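Local coordinates for gamma-glutamyltransferase 1 Threonine peptidase. MEROPS family T03 (Pseudomonas nitroreducens, PDB 7D9E) that transfers gamma-glutamyl groups from donors such as glutathione to amino acids or peptides, or to water, and can serve in theanine synthesis, at the interface of chains A and B. Sequence-based numbering; all coordinates share one arbitrary frame. Chains: chain A, Gamma-glutamyltransferase 1 Threonine peptidase. MEROPS family T03; chain B, Gamma-glutamyltransferase 1 Threonine peptidase. MEROPS family T03.

Contact 1: the interface of chains A and B. Residues chain A 83, 261, 263; chain B 78-80, 83-85.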
# COMPACT_ATOMS: atom_id res chain seq x y z
N TYR A 83 15.42 -2.54 -6.57
CA TYR A 83 16.81 -2.93 -6.43
C TYR A 83 17.28 -3.22 -7.84
O TYR A 83 16.89 -4.23 -8.43
CB TYR A 83 16.94 -4.14 -5.51
CG TYR A 83 18.29 -4.31 -4.88
CD1 TYR A 83 18.71 -3.44 -3.88
CD2 TYR A 83 19.12 -5.36 -5.23
CE1 TYR A 83 19.94 -3.60 -3.28
CE2 TYR A 83 20.35 -5.53 -4.63
CZ TYR A 83 20.76 -4.66 -3.65
OH TYR A 83 21.98 -4.84 -3.06
N THR A 261 19.49 -6.89 5.05
CA THR A 261 19.22 -5.48 4.85
C THR A 261 17.85 -5.34 4.20
O THR A 261 17.66 -5.81 3.07
CB THR A 261 20.29 -4.82 3.98
OG1 THR A 261 21.56 -4.99 4.61
CG2 THR A 261 19.97 -3.34 3.81
N TYR A 263 15.08 -2.86 2.64
CA TYR A 263 14.82 -1.56 2.05
C TYR A 263 13.32 -1.41 1.92
O TYR A 263 12.63 -2.31 1.40
CB TYR A 263 15.44 -1.49 0.66
CG TYR A 263 16.93 -1.51 0.71
CD1 TYR A 263 17.66 -0.41 1.17
CD2 TYR A 263 17.64 -2.63 0.31
CE1 TYR A 263 19.03 -0.43 1.21
CE2 TYR A 263 19.02 -2.67 0.36
CZ TYR A 263 19.72 -1.57 0.81
OH TYR A 263 21.10 -1.60 0.84
N ILE B 78 11.95 -4.74 -0.02
CA ILE B 78 12.92 -5.67 -0.60
C ILE B 78 13.95 -5.98 0.48
O ILE B 78 14.60 -5.08 1.01
CB ILE B 78 13.62 -5.10 -1.85
CG1 ILE B 78 12.58 -4.70 -2.90
CG2 ILE B 78 14.63 -6.12 -2.40
CD1 ILE B 78 13.22 -4.04 -4.12
N VAL B 79 14.12 -7.26 0.79
CA VAL B 79 15.19 -7.69 1.68
C VAL B 79 16.34 -8.20 0.83
O VAL B 79 16.12 -8.93 -0.16
CB VAL B 79 14.74 -8.80 2.66
CG1 VAL B 79 15.84 -9.06 3.67
CG2 VAL B 79 13.45 -8.42 3.33
N THR B 80 17.55 -7.84 1.21
CA THR B 80 18.76 -8.30 0.56
C THR B 80 19.69 -8.93 1.58
O THR B 80 19.56 -8.72 2.79
CB THR B 80 19.47 -7.14 -0.16
OG1 THR B 80 20.03 -6.25 0.81
CG2 THR B 80 18.51 -6.40 -1.04
N GLY B 83 24.30 -8.09 -0.89
CA GLY B 83 24.14 -7.39 -2.14
C GLY B 83 23.28 -8.10 -3.16
O GLY B 83 23.27 -7.72 -4.34
N HIS B 84 22.54 -9.12 -2.74
CA HIS B 84 21.63 -9.82 -3.62
C HIS B 84 20.25 -9.88 -3.00
O HIS B 84 20.11 -10.02 -1.78
CB HIS B 84 22.14 -11.23 -3.89
CG HIS B 84 23.49 -11.25 -4.52
ND1 HIS B 84 24.64 -11.50 -3.81
CD2 HIS B 84 23.88 -11.00 -5.80
CE1 HIS B 84 25.68 -11.43 -4.62
NE2 HIS B 84 25.25 -11.13 -5.83
N VAL B 85 19.24 -9.76 -3.85
CA VAL B 85 17.87 -9.83 -3.38
C VAL B 85 17.61 -11.21 -2.78
O VAL B 85 18.01 -12.24 -3.33
CB VAL B 85 16.92 -9.56 -4.55
CG1 VAL B 85 15.49 -9.83 -4.16
CG2 VAL B 85 17.09 -8.13 -5.03
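The backbone oxygen A:Thr261 O takes two donors from B:Thr80. B:Thr80 N donates to A:Thr261 O at 2.8 Å. The hydroxyl OG1 of B:Thr80 adds a weak bond at 3.3 Å to A:Thr261 O. OG1 lies between the backbone N and the carbonyl carbon of its own residue (chi1 70°), which turns it toward A:Thr261. The same torsion sets the methyl CG2 anti to the carbonyl carbon. B:Thr80 CG2 then sits over the centre of one face of the A:Tyr83 ring, 3.9 Å from the centroid. B:Thr80 thus faces two strands of chain A with its two branches. B:Val85 runs past the ring in the opposite direction, and its CG2 is 3.4 Å from A:Tyr83 CD2. This methyl comes from the same side of the ring as B:Thr80 CG2, but off the CD2 border. The carbonyl oxygen of B:Gly83 lies near the ring edge, in plane. The ladder continues as A:Thr261 N to B:Thr80 O. One step on, A:Tyr263 N donates to B:Ile78 O at 2.8 Å and B:Ile78 N donates to A:Tyr263 O. Strand 260-264 of chain A and strand 77-81 of chain B pair antiparallel here. The site joins the two subunits into one continuous beta-sheet.

Contact 2: the interface of chains A and B. Residues chain A 43, 56-57, 60-61, 64; chain B 4, 6, 14, 18.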
# COMPACT_ATOMS: atom_id res chain seq x y z
N ALA A 43 3.31 -9.69 -16.69
CA ALA A 43 4.68 -9.58 -16.20
C ALA A 43 5.53 -10.71 -16.75
O ALA A 43 6.68 -10.50 -17.16
CB ALA A 43 4.71 -9.61 -14.68
N ALA A 56 8.62 -4.91 -16.81
CA ALA A 56 7.52 -5.78 -16.44
C ALA A 56 6.59 -5.09 -15.45
O ALA A 56 5.36 -5.24 -15.53
CB ALA A 56 8.07 -7.07 -15.85
N ALA A 57 7.16 -4.31 -14.54
CA ALA A 57 6.34 -3.59 -13.56
C ALA A 57 5.45 -2.55 -14.22
O ALA A 57 4.29 -2.39 -13.83
CB ALA A 57 7.24 -2.95 -12.50
N THR A 60 2.64 -4.38 -15.91
CA THR A 60 1.75 -4.96 -14.90
C THR A 60 0.88 -3.89 -14.24
O THR A 60 -0.33 -4.08 -14.06
CB THR A 60 2.61 -5.69 -13.87
OG1 THR A 60 3.32 -6.75 -14.50
CG2 THR A 60 1.73 -6.25 -12.74
N ALA A 61 1.48 -2.75 -13.90
CA ALA A 61 0.72 -1.69 -13.25
C ALA A 61 -0.38 -1.16 -14.15
O ALA A 61 -1.49 -0.88 -13.69
CB ALA A 61 1.66 -0.56 -12.84
N LEU A 64 -3.20 -3.92 -14.25
CA LEU A 64 -4.06 -3.94 -13.08
C LEU A 64 -4.95 -2.70 -12.98
O LEU A 64 -6.00 -2.76 -12.34
CB LEU A 64 -3.22 -4.11 -11.82
CG LEU A 64 -2.42 -5.41 -11.74
CD1 LEU A 64 -1.41 -5.40 -10.58
CD2 LEU A 64 -3.36 -6.60 -11.60
N PHE B 4 2.24 -5.72 -6.09
CA PHE B 4 2.88 -6.78 -6.85
C PHE B 4 4.39 -6.72 -6.67
O PHE B 4 4.97 -5.66 -6.36
CB PHE B 4 2.48 -6.77 -8.33
CG PHE B 4 2.86 -5.53 -9.09
CD1 PHE B 4 4.13 -5.39 -9.65
CD2 PHE B 4 1.94 -4.53 -9.29
CE1 PHE B 4 4.46 -4.28 -10.37
CE2 PHE B 4 2.28 -3.39 -10.01
CZ PHE B 4 3.53 -3.27 -10.54
N ILE B 6 8.16 -8.29 -8.41
CA ILE B 6 8.79 -8.84 -9.61
C ILE B 6 10.29 -8.93 -9.38
O ILE B 6 10.90 -8.03 -8.81
CB ILE B 6 8.51 -8.00 -10.87
CG1 ILE B 6 7.00 -7.98 -11.17
CG2 ILE B 6 9.24 -8.51 -12.07
CD1 ILE B 6 6.56 -6.89 -12.13
N VAL B 14 11.50 -5.28 -8.29
CA VAL B 14 10.54 -4.20 -8.10
C VAL B 14 9.48 -4.67 -7.12
O VAL B 14 8.90 -5.76 -7.29
CB VAL B 14 9.88 -3.76 -9.43
CG1 VAL B 14 8.73 -2.77 -9.15
CG2 VAL B 14 10.89 -3.15 -10.38
N TYR B 18 0.30 0.31 -4.81
CA TYR B 18 -0.41 1.49 -5.29
C TYR B 18 -1.90 1.32 -5.02
O TYR B 18 -2.38 0.24 -4.69
CB TYR B 18 -0.00 1.87 -6.73
CG TYR B 18 -0.52 1.05 -7.89
CD1 TYR B 18 -0.97 -0.25 -7.72
CD2 TYR B 18 -0.53 1.58 -9.17
CE1 TYR B 18 -1.44 -0.99 -8.81
CE2 TYR B 18 -1.01 0.85 -10.26
CZ TYR B 18 -1.45 -0.43 -10.06
OH TYR B 18 -1.93 -1.17 -11.12
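The B:Phe4 ring takes the methyl of A:Thr60 on one face. A:Thr60 CG2 sits over the B:Phe4 ring centre, 3.8 Å from the centroid, and the two side chains meet tip to tip. At the ring edge, in plane, lies A:Ala57 CB, 3.7 Å from B:Phe4 CE1. A:Leu64 CD1 touches CD2 of the same ring. The phenyl stands between the backbone N and the carbonyl carbon of B:Phe4 (chi1 62°), which sends it toward helix 53-67. A:Thr60 is fixed from behind. The hydroxyl A:Thr60 OG1 donates to A:Ala56 O at 2.7 Å, one turn back and above the carbonyl plane. This bond spends the hydroxyl on the helix and leaves the methyl for the ring. The second aromatic, B:Tyr18, meets the helix through its tip. The phenol B:Tyr18 OH donates to A:Ala61 O at 2.6 Å, in the carbonyl plane and on a lone pair. A:Ala61 CB packs near CE2 of that ring. B:Ile6 CD1 reaches 3.6 Å from A:Ala57 CA, and B:Val14 CG1 meets A:Ala57 CB. The small alanines A:Ala57 and A:Ala61 probably allow this close approach. Strands 2-7 and 13-19 of chain B carry these side chains against helix 53-67, where a helical layer meets a sheet of the N-terminal nucleophile hydrolase sandwich.

Contact 3: the interface of chains A and B. Residues chain A 74-75, 128, 202, 205, 217, 222, 226; chain B 35-37.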
# COMPACT_ATOMS: atom_id res chain seq x y z
N ILE A 74 -4.94 4.33 -12.70
CA ILE A 74 -4.24 5.53 -13.15
C ILE A 74 -4.73 6.78 -12.44
O ILE A 74 -4.10 7.84 -12.60
CB ILE A 74 -4.29 5.70 -14.68
CG1 ILE A 74 -5.73 5.81 -15.20
CG2 ILE A 74 -3.53 4.57 -15.37
CD1 ILE A 74 -5.81 6.20 -16.67
N GLY A 75 -5.80 6.71 -11.67
CA GLY A 75 -6.32 7.85 -10.94
C GLY A 75 -5.92 7.96 -9.49
O GLY A 75 -6.51 8.78 -8.77
N PRO A 128 -3.59 12.79 -8.96
CA PRO A 128 -3.05 11.43 -9.19
C PRO A 128 -1.58 11.43 -9.59
O PRO A 128 -1.14 12.27 -10.38
CB PRO A 128 -3.91 10.89 -10.34
CG PRO A 128 -5.21 11.65 -10.25
CD PRO A 128 -4.78 13.05 -9.80
N LEU A 202 -11.57 3.68 -21.26
CA LEU A 202 -10.26 3.52 -20.64
C LEU A 202 -9.24 3.01 -21.65
O LEU A 202 -8.07 3.40 -21.60
CB LEU A 202 -10.39 2.55 -19.47
CG LEU A 202 -9.13 2.29 -18.66
CD1 LEU A 202 -8.59 3.61 -18.09
CD2 LEU A 202 -9.38 1.27 -17.56
N THR A 205 -7.99 5.97 -23.39
CA THR A 205 -7.11 6.72 -22.51
C THR A 205 -5.72 6.08 -22.48
O THR A 205 -4.70 6.78 -22.57
CB THR A 205 -7.72 6.75 -21.11
OG1 THR A 205 -8.97 7.44 -21.16
CG2 THR A 205 -6.80 7.44 -20.11
N PHE A 217 -1.91 12.64 -19.71
CA PHE A 217 -2.62 12.61 -18.44
C PHE A 217 -2.62 13.96 -17.75
O PHE A 217 -3.64 14.37 -17.18
CB PHE A 217 -2.04 11.54 -17.51
CG PHE A 217 -2.89 11.28 -16.32
CD1 PHE A 217 -2.77 12.08 -15.19
CD2 PHE A 217 -3.83 10.25 -16.33
CE1 PHE A 217 -3.57 11.86 -14.09
CE2 PHE A 217 -4.61 10.01 -15.22
CZ PHE A 217 -4.50 10.83 -14.11
N THR A 222 -6.68 13.73 -21.68
CA THR A 222 -7.13 13.15 -20.42
C THR A 222 -7.18 14.21 -19.32
O THR A 222 -8.13 14.25 -18.53
CB THR A 222 -6.21 12.01 -20.01
OG1 THR A 222 -6.28 10.96 -20.98
CG2 THR A 222 -6.62 11.49 -18.63
N LEU A 226 -10.44 15.23 -17.06
CA LEU A 226 -10.40 15.23 -15.60
C LEU A 226 -10.85 16.58 -15.07
O LEU A 226 -11.65 16.66 -14.14
CB LEU A 226 -8.97 14.89 -15.14
CG LEU A 226 -8.79 14.50 -13.68
CD1 LEU A 226 -7.45 13.79 -13.53
CD2 LEU A 226 -8.80 15.70 -12.77
N PHE B 35 -11.61 6.17 -16.05
CA PHE B 35 -10.90 5.76 -14.86
C PHE B 35 -11.44 6.44 -13.61
O PHE B 35 -12.00 7.55 -13.67
CB PHE B 35 -9.38 6.01 -14.95
CG PHE B 35 -9.00 7.45 -15.06
CD1 PHE B 35 -8.97 8.09 -16.30
CD2 PHE B 35 -8.64 8.17 -13.93
CE1 PHE B 35 -8.59 9.41 -16.39
CE2 PHE B 35 -8.27 9.50 -14.02
CZ PHE B 35 -8.24 10.12 -15.24
N LEU B 36 -11.27 5.74 -12.48
CA LEU B 36 -11.72 6.20 -11.18
C LEU B 36 -10.71 7.15 -10.56
O LEU B 36 -9.50 6.97 -10.68
CB LEU B 36 -11.87 5.02 -10.22
CG LEU B 36 -13.12 4.19 -10.53
CD1 LEU B 36 -12.95 2.76 -10.08
CD2 LEU B 36 -14.35 4.87 -9.92
N LEU B 37 -11.22 8.12 -9.81
CA LEU B 37 -10.38 8.99 -9.01
C LEU B 37 -10.29 8.50 -7.57
O LEU B 37 -11.29 8.04 -6.99
CB LEU B 37 -10.94 10.42 -9.02
CG LEU B 37 -10.76 11.16 -10.34
CD1 LEU B 37 -11.50 12.47 -10.30
CD2 LEU B 37 -9.30 11.40 -10.62
O HOH W 1 -8.05 4.84 -11.50
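B:Phe35 inserts its ring among apolar groups of chain A, and the insertion hides 102 Å² of this residue. A:Ile74 crosses it at about a right angle and covers the CG and CD1 part of one face. A:Ile74 CG1 is 3.7 Å from B:Phe35 CG, and A:Ile74 CD1 reaches B:Phe35 CD1. Over the CZ end of the same face, A:Phe217 CE2 stands 3.6 Å from B:Phe35 CZ, with the rings inclined to each other. The backbone carbon A:Gly75 CA lies 3.8 Å from B:Phe35 CD2. Nearer the edge, the methyl A:Thr222 CG2 meets B:Phe35 CE1 at 3.6 Å. That methyl is anti to its backbone N, which aims it from helix 221-233 at the ring. A:Leu226 CD1 approaches the ring tip. The B:Phe35 ring stands between its backbone N and carbonyl carbon (chi1 64°), directed into this pocket. A:Leu202 CD1 backs the CB of B:Phe35. Two residues on, B:Leu37 CD2 packs loosely on A:Pro128 and A:Leu226. The polar link is a water. Water 1 lies 2.9 Å from A:Gly75 N. Water 1 is also 2.7 Å from B:Leu36 O. The loop at A:Ile74 and A:Gly75 lines one side, and helices 200-212, 214-219 and 221-233 complete the wall. The site anchors a loop of chain B shortly before 3-10 helix 40-43, which carries glutamate-binding B:Glu40 and B:Asp43. The anchor may steady that part of the substrate pocket.

Contact 2 lies between the other two. Its C-alpha centre is about 18 Å from that of contact 1 and about 18 Å from that of contact 3. The centres of contact 1 and contact 3 are about 33 Å apart. The three share no residues. Chain A connects them: the A:Ile74-A:Gly75 loop of contact 3 follows helix 53-67 of contact 2 and leads into strand 77-84, which bears A:Tyr83 of contact 1. Strand 2-7, used in contact 2, starts just after the nucleophile B:Thr1, and contact 1 centres about 21 Å from it. Together they spread the subunit union widely, as expected for subunits cleaved from one precursor.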